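PDB 3BS0: TodX from Pseudomonas putida, which transports toluene, and probably other small aromatic hydrocarbons, across the outer membrane as a beta-barrel channel of the FadL family. Local coordinates for residues G10-A15 with S21-G26; L37-D42 with G224-L229. All coordinates share one frame; numbering follows the deposited sequence.

Interaction 1: G10-A15 with S21-G26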
loop_
_atom_site.group_PDB
_atom_site.type_symbol
_atom_site.label_atom_id
_atom_site.label_comp_id
_atom_site.label_asym_id
_atom_site.label_seq_id
_atom_site.Cartn_x
_atom_site.Cartn_y
_atom_site.Cartn_z
ATOM N N GLY A 10 -9.665 5.645 -5.336
ATOM C CA GLY A 10 -11.074 5.864 -5.587
ATOM C C GLY A 10 -11.773 4.680 -6.217
ATOM O O GLY A 10 -11.139 3.831 -6.832
ATOM N N ALA A 11 -13.091 4.631 -6.074
ATOM C CA ALA A 11 -13.870 3.535 -6.620
ATOM C C ALA A 11 -13.844 3.495 -8.151
ATOM O O ALA A 11 -13.830 2.426 -8.738
ATOM C CB ALA A 11 -15.306 3.619 -6.107
ATOM N N ILE A 12 -13.836 4.643 -8.809
ATOM C CA ILE A 12 -13.804 4.626 -10.266
ATOM C C ILE A 12 -12.399 4.421 -10.843
ATOM O O ILE A 12 -12.223 3.712 -11.840
ATOM C CB ILE A 12 -14.419 5.919 -10.891
ATOM C CG1 ILE A 12 -13.814 6.155 -12.280
ATOM C CG2 ILE A 12 -14.196 7.118 -9.987
ATOM C CD1 ILE A 12 -14.778 6.780 -13.278
ATOM N N SER A 13 -11.411 5.044 -10.214
ATOM C CA SER A 13 -10.034 4.938 -10.656
ATOM C C SER A 13 -9.510 3.514 -10.485
ATOM O O SER A 13 -8.631 3.075 -11.226
ATOM C CB SER A 13 -9.163 5.911 -9.858
ATOM O OG SER A 13 -7.834 5.947 -10.351
ATOM N N ARG A 14 -10.060 2.795 -9.511
ATOM C CA ARG A 14 -9.630 1.439 -9.233
ATOM C C ARG A 14 -10.434 0.412 -9.992
ATOM O O ARG A 14 -9.978 -0.707 -10.218
ATOM C CB ARG A 14 -9.736 1.136 -7.749
ATOM C CG ARG A 14 -9.307 -0.278 -7.429
ATOM C CD ARG A 14 -8.975 -0.442 -5.970
ATOM N NE ARG A 14 -8.441 0.790 -5.404
ATOM C CZ ARG A 14 -7.672 0.840 -4.323
ATOM N NH1 ARG A 14 -7.338 -0.282 -3.694
ATOM N NH2 ARG A 14 -7.247 2.010 -3.866
ATOM N N ALA A 15 -11.647 0.778 -10.367
ATOM C CA ALA A 15 -12.482 -0.132 -11.122
ATOM C C ALA A 15 -11.990 -0.084 -12.574
ATOM O O ALA A 15 -12.277 -0.969 -13.382
ATOM C CB ALA A 15 -13.931 0.309 -11.029
ATOM N N SER A 21 -4.791 9.414 -15.218
ATOM C CA SER A 21 -4.106 10.596 -15.736
ATOM C C SER A 21 -4.962 11.760 -16.230
ATOM O O SER A 21 -4.535 12.913 -16.156
ATOM C CB SER A 21 -3.140 10.193 -16.856
ATOM O OG SER A 21 -3.846 9.612 -17.934
ATOM N N SER A 22 -6.166 11.496 -16.722
ATOM C CA SER A 22 -6.932 12.620 -17.233
ATOM C C SER A 22 -8.440 12.508 -17.412
ATOM O O SER A 22 -8.965 12.898 -18.458
ATOM C CB SER A 22 -6.307 13.050 -18.548
ATOM O OG SER A 22 -5.960 11.898 -19.306
ATOM N N TYR A 23 -9.136 11.995 -16.401
ATOM C CA TYR A 23 -10.590 11.901 -16.460
ATOM C C TYR A 23 -11.152 11.953 -15.038
ATOM O O TYR A 23 -10.487 11.506 -14.103
ATOM C CB TYR A 23 -11.015 10.626 -17.200
ATOM C CG TYR A 23 -10.822 9.324 -16.466
ATOM C CD1 TYR A 23 -11.849 8.787 -15.697
ATOM C CD2 TYR A 23 -9.633 8.593 -16.587
ATOM C CE1 TYR A 23 -11.708 7.547 -15.068
ATOM C CE2 TYR A 23 -9.474 7.356 -15.963
ATOM C CZ TYR A 23 -10.517 6.835 -15.203
ATOM O OH TYR A 23 -10.386 5.625 -14.557
ATOM N N TYR A 24 -12.354 12.504 -14.861
ATOM C CA TYR A 24 -12.913 12.590 -13.514
ATOM C C TYR A 24 -12.783 11.289 -12.733
ATOM O O TYR A 24 -13.373 10.263 -13.074
ATOM C CB TYR A 24 -14.378 13.037 -13.497
ATOM C CG TYR A 24 -14.771 13.528 -12.111
ATOM C CD1 TYR A 24 -13.962 14.454 -11.430
ATOM C CD2 TYR A 24 -15.899 13.041 -11.452
ATOM C CE1 TYR A 24 -14.262 14.867 -10.132
ATOM C CE2 TYR A 24 -16.209 13.461 -10.146
ATOM C CZ TYR A 24 -15.377 14.368 -9.498
ATOM O OH TYR A 24 -15.620 14.764 -8.201
ATOM N N THR A 25 -11.993 11.365 -11.670
ATOM C CA THR A 25 -11.722 10.233 -10.811
ATOM C C THR A 25 -12.400 10.448 -9.455
ATOM O O THR A 25 -12.508 9.537 -8.646
ATOM C CB THR A 25 -10.189 10.073 -10.678
ATOM O OG1 THR A 25 -9.745 9.079 -11.614
ATOM C CG2 THR A 25 -9.781 9.697 -9.254
ATOM N N GLY A 26 -12.877 11.663 -9.224
ATOM C CA GLY A 26 -13.542 11.945 -7.972
ATOM C C GLY A 26 -12.601 12.650 -7.032
ATOM O O GLY A 26 -11.524 13.077 -7.445
#
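Ile12 swings CG1 to the side of its own carbonyl carbon, trans to the amide nitrogen (chi1 154°), while Tyr23 lodges its ring between backbone N and carbonyl carbon (chi1 73°), and the two side chains run past one another in opposite directions. The isoleucine reaches the ring at its edge: CD1 lies near the ring plane, 3.6 Å from Tyr23 CE1, an apolar contact that CG1 extends at 3.8 Å from the same carbon. The other branch of Ile12 turns to the backbone, with CG2 3.2 Å from Thr25 O, so the forked side chain spans Tyr23 to Thr25. Further along the ring, Tyr23 OH comes to rest 4.0 Å from Ser13 CA, alongside the short helix 11-15.

Thr25 joins from another direction. Its OG1 stands 4.2 Å above the plane of the Tyr23 ring, displaced toward the rim, and lies 3.7 Å from Ser13 CB. No hydrogen bond links the two segments; the hydroxyl of Ser13 is instead bonded to Thr19 O, in the connection between them. The contact thus rests on van der Waals packing, with 232 Å² buried in all, and it lies where the start of the N-terminal plug, characteristic of FadL-family channels, folds back on itself.

Outward from this pairing, helix 11-15 leans on the barrel: Ile12 touches Arg351 of strand 348-356, and Ala11 touches Asn393 of strand 390-405 and Ser428 of strand 417-433. The loop side reaches the same wall through Tyr24, which touches Arg391 of strand 390-405.

Interaction 2: L37-D42 with G224-L229; sequences LSFAPD and GLTYKL
Where the N-terminal plug meets the barrel wall, Phe39 at the end of a 3-10 segment bears on Thr226 and Lys228 of strand 214-228. Both strand residues direct their CB toward the plug, whereas Tyr227 between them points away and Leu225 lies on the surface, as expected for an extended strand with one side turned to the interior.

The first torsion of Phe39 (chi1 -54°) sets CG opposite the carbonyl carbon and carries the ring across the gap, where it meets the threonine coming from the opposite direction. The far end of the ring does the touching: Phe39 CZ is 3.4 Å from Thr226 OG1. The same carbon lies 3.5 Å from Thr226 CB and 3.6 Å from Thr226 CG2, so both branches of the threonine, OG1 and CG2, border the ring tip from one side of its plane. Lys228 adds a looser contact through CE, 4.2 Å from Phe39 CE1, and approaches the ring obliquely, as Thr226 does. Thr226 and Ser38 both also touch Thr150.

Replacing Phe39 by alanine removes the ring, which is likely to open a gap beside Thr226 and leave Lys228 CE without its aromatic neighbour.

With 133 Å² buried and neither a hydrogen bond nor a salt bridge across it, the contact depends on shape and dispersion, and the threonine hydroxyl meets ring carbons here without gaining a polar partner from residues 37-42.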
loop_
_atom_site.group_PDB
_atom_site.type_symbol
_atom_site.label_atom_id
_atom_site.label_comp_id
_atom_site.label_asym_id
_atom_site.label_seq_id
_atom_site.Cartn_x
_atom_site.Cartn_y
_atom_site.Cartn_z
ATOM N N LEU A 37 -9.628 17.322 -11.117
ATOM C CA LEU A 37 -10.748 17.779 -10.312
ATOM C C LEU A 37 -11.554 18.851 -11.037
ATOM O O LEU A 37 -12.710 19.122 -10.685
ATOM C CB LEU A 37 -10.268 18.315 -8.957
ATOM C CG LEU A 37 -9.674 17.300 -7.976
ATOM C CD1 LEU A 37 -9.206 18.052 -6.744
ATOM C CD2 LEU A 37 -10.699 16.216 -7.610
ATOM N N SER A 38 -10.954 19.457 -12.056
ATOM C CA SER A 38 -11.654 20.494 -12.801
ATOM C C SER A 38 -12.708 19.891 -13.718
ATOM O O SER A 38 -13.525 20.613 -14.297
ATOM C CB SER A 38 -10.672 21.351 -13.592
ATOM O OG SER A 38 -10.116 22.357 -12.770
ATOM N N PHE A 39 -12.700 18.567 -13.832
ATOM C CA PHE A 39 -13.686 17.874 -14.652
ATOM C C PHE A 39 -14.866 17.514 -13.756
ATOM O O PHE A 39 -15.764 16.770 -14.149
ATOM C CB PHE A 39 -13.125 16.575 -15.242
ATOM C CG PHE A 39 -11.846 16.737 -16.010
ATOM C CD1 PHE A 39 -11.411 17.984 -16.437
ATOM C CD2 PHE A 39 -11.065 15.627 -16.300
ATOM C CE1 PHE A 39 -10.206 18.118 -17.137
ATOM C CE2 PHE A 39 -9.870 15.754 -16.996
ATOM C CZ PHE A 39 -9.437 16.999 -17.411
ATOM N N ALA A 40 -14.861 18.025 -12.537
ATOM C CA ALA A 40 -15.943 17.710 -11.618
ATOM C C ALA A 40 -17.213 18.505 -11.917
ATOM O O ALA A 40 -17.155 19.650 -12.379
ATOM C CB ALA A 40 -15.504 17.964 -10.185
ATOM N N PRO A 41 -18.382 17.897 -11.653
ATOM C CA PRO A 41 -19.642 18.590 -11.901
ATOM C C PRO A 41 -19.733 19.827 -11.016
ATOM O O PRO A 41 -19.202 19.849 -9.902
ATOM C CB PRO A 41 -20.692 17.534 -11.569
ATOM C CG PRO A 41 -20.009 16.671 -10.563
ATOM C CD PRO A 41 -18.620 16.550 -11.109
ATOM N N ASP A 42 -20.382 20.859 -11.546
ATOM C CA ASP A 42 -20.573 22.121 -10.853
ATOM C C ASP A 42 -20.942 21.886 -9.407
ATOM O O ASP A 42 -21.744 21.013 -9.110
ATOM C CB ASP A 42 -21.687 22.899 -11.529
ATOM C CG ASP A 42 -21.204 24.168 -12.155
ATOM O OD1 ASP A 42 -21.331 25.233 -11.505
ATOM O OD2 ASP A 42 -20.684 24.098 -13.290
ATOM N N GLY A 224 0.086 17.975 -11.398
ATOM C CA GLY A 224 -0.159 17.414 -12.719
ATOM C C GLY A 224 -0.923 18.351 -13.640
ATOM O O GLY A 224 -1.067 19.542 -13.362
ATOM N N LEU A 225 -1.421 17.819 -14.745
ATOM C CA LEU A 225 -2.153 18.655 -15.678
ATOM C C LEU A 225 -2.950 17.880 -16.702
ATOM O O LEU A 225 -2.819 16.663 -16.822
ATOM C CB LEU A 225 -1.196 19.621 -16.386
ATOM C CG LEU A 225 0.128 19.081 -16.936
ATOM C CD1 LEU A 225 -0.112 18.131 -18.098
ATOM C CD2 LEU A 225 0.994 20.247 -17.368
ATOM N N THR A 226 -3.787 18.596 -17.439
ATOM C CA THR A 226 -4.617 17.972 -18.455
ATOM C C THR A 226 -4.793 18.845 -19.692
ATOM O O THR A 226 -4.563 20.058 -19.657
ATOM C CB THR A 226 -6.004 17.607 -17.887
ATOM O OG1 THR A 226 -6.489 18.683 -17.073
ATOM C CG2 THR A 226 -5.919 16.351 -17.053
ATOM N N TYR A 227 -5.197 18.208 -20.788
ATOM C CA TYR A 227 -5.406 18.907 -22.048
ATOM C C TYR A 227 -6.339 18.111 -22.966
ATOM O O TYR A 227 -6.226 16.885 -23.070
ATOM C CB TYR A 227 -4.067 19.124 -22.750
ATOM C CG TYR A 227 -4.156 20.074 -23.920
ATOM C CD1 TYR A 227 -4.054 21.455 -23.732
ATOM C CD2 TYR A 227 -4.358 19.596 -25.220
ATOM C CE1 TYR A 227 -4.145 22.335 -24.810
ATOM C CE2 TYR A 227 -4.455 20.470 -26.302
ATOM C CZ TYR A 227 -4.345 21.835 -26.089
ATOM O OH TYR A 227 -4.428 22.694 -27.158
ATOM N N LYS A 228 -7.253 18.818 -23.630
ATOM C CA LYS A 228 -8.214 18.193 -24.541
ATOM C C LYS A 228 -7.868 18.537 -25.982
ATOM O O LYS A 228 -8.385 19.512 -26.520
ATOM C CB LYS A 228 -9.632 18.702 -24.261
ATOM C CG LYS A 228 -10.096 18.536 -22.837
ATOM C CD LYS A 228 -11.131 19.588 -22.463
ATOM C CE LYS A 228 -11.366 19.582 -20.953
ATOM N NZ LYS A 228 -12.232 20.695 -20.481
ATOM N N LEU A 229 -7.005 17.757 -26.621
ATOM C CA LEU A 229 -6.672 18.064 -28.005
ATOM C C LEU A 229 -7.920 17.949 -28.885
ATOM O O LEU A 229 -8.196 18.845 -29.679
ATOM C CB LEU A 229 -5.544 17.157 -28.515
ATOM C CG LEU A 229 -5.633 15.643 -28.369
ATOM C CD1 LEU A 229 -4.385 15.027 -28.965
ATOM C CD2 LEU A 229 -5.763 15.263 -26.909
#

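Interactions 1 and 2 follow one another along the chain and join directly, their centres about 12 Å apart. Residues 21-26 form the bridge: Ser22 touches both segments of interaction 2, with Ser22 O 3.3 Å from Phe39 CE2 and Ser22 CB 3.6 Å from Thr226 CG2. A second link brings Tyr24 CE1 to 3.3 Å from Ala40 CB. All of these are packing contacts. The geometry describes a continuous path from helix 11-15, through the loop, to strand 214-228. Centres about 17 and 27 Å from the centre of the chain place interaction 2 farther out. Interaction 1 joins two parts of the plug, and interaction 2 joins the plug to the barrel wall.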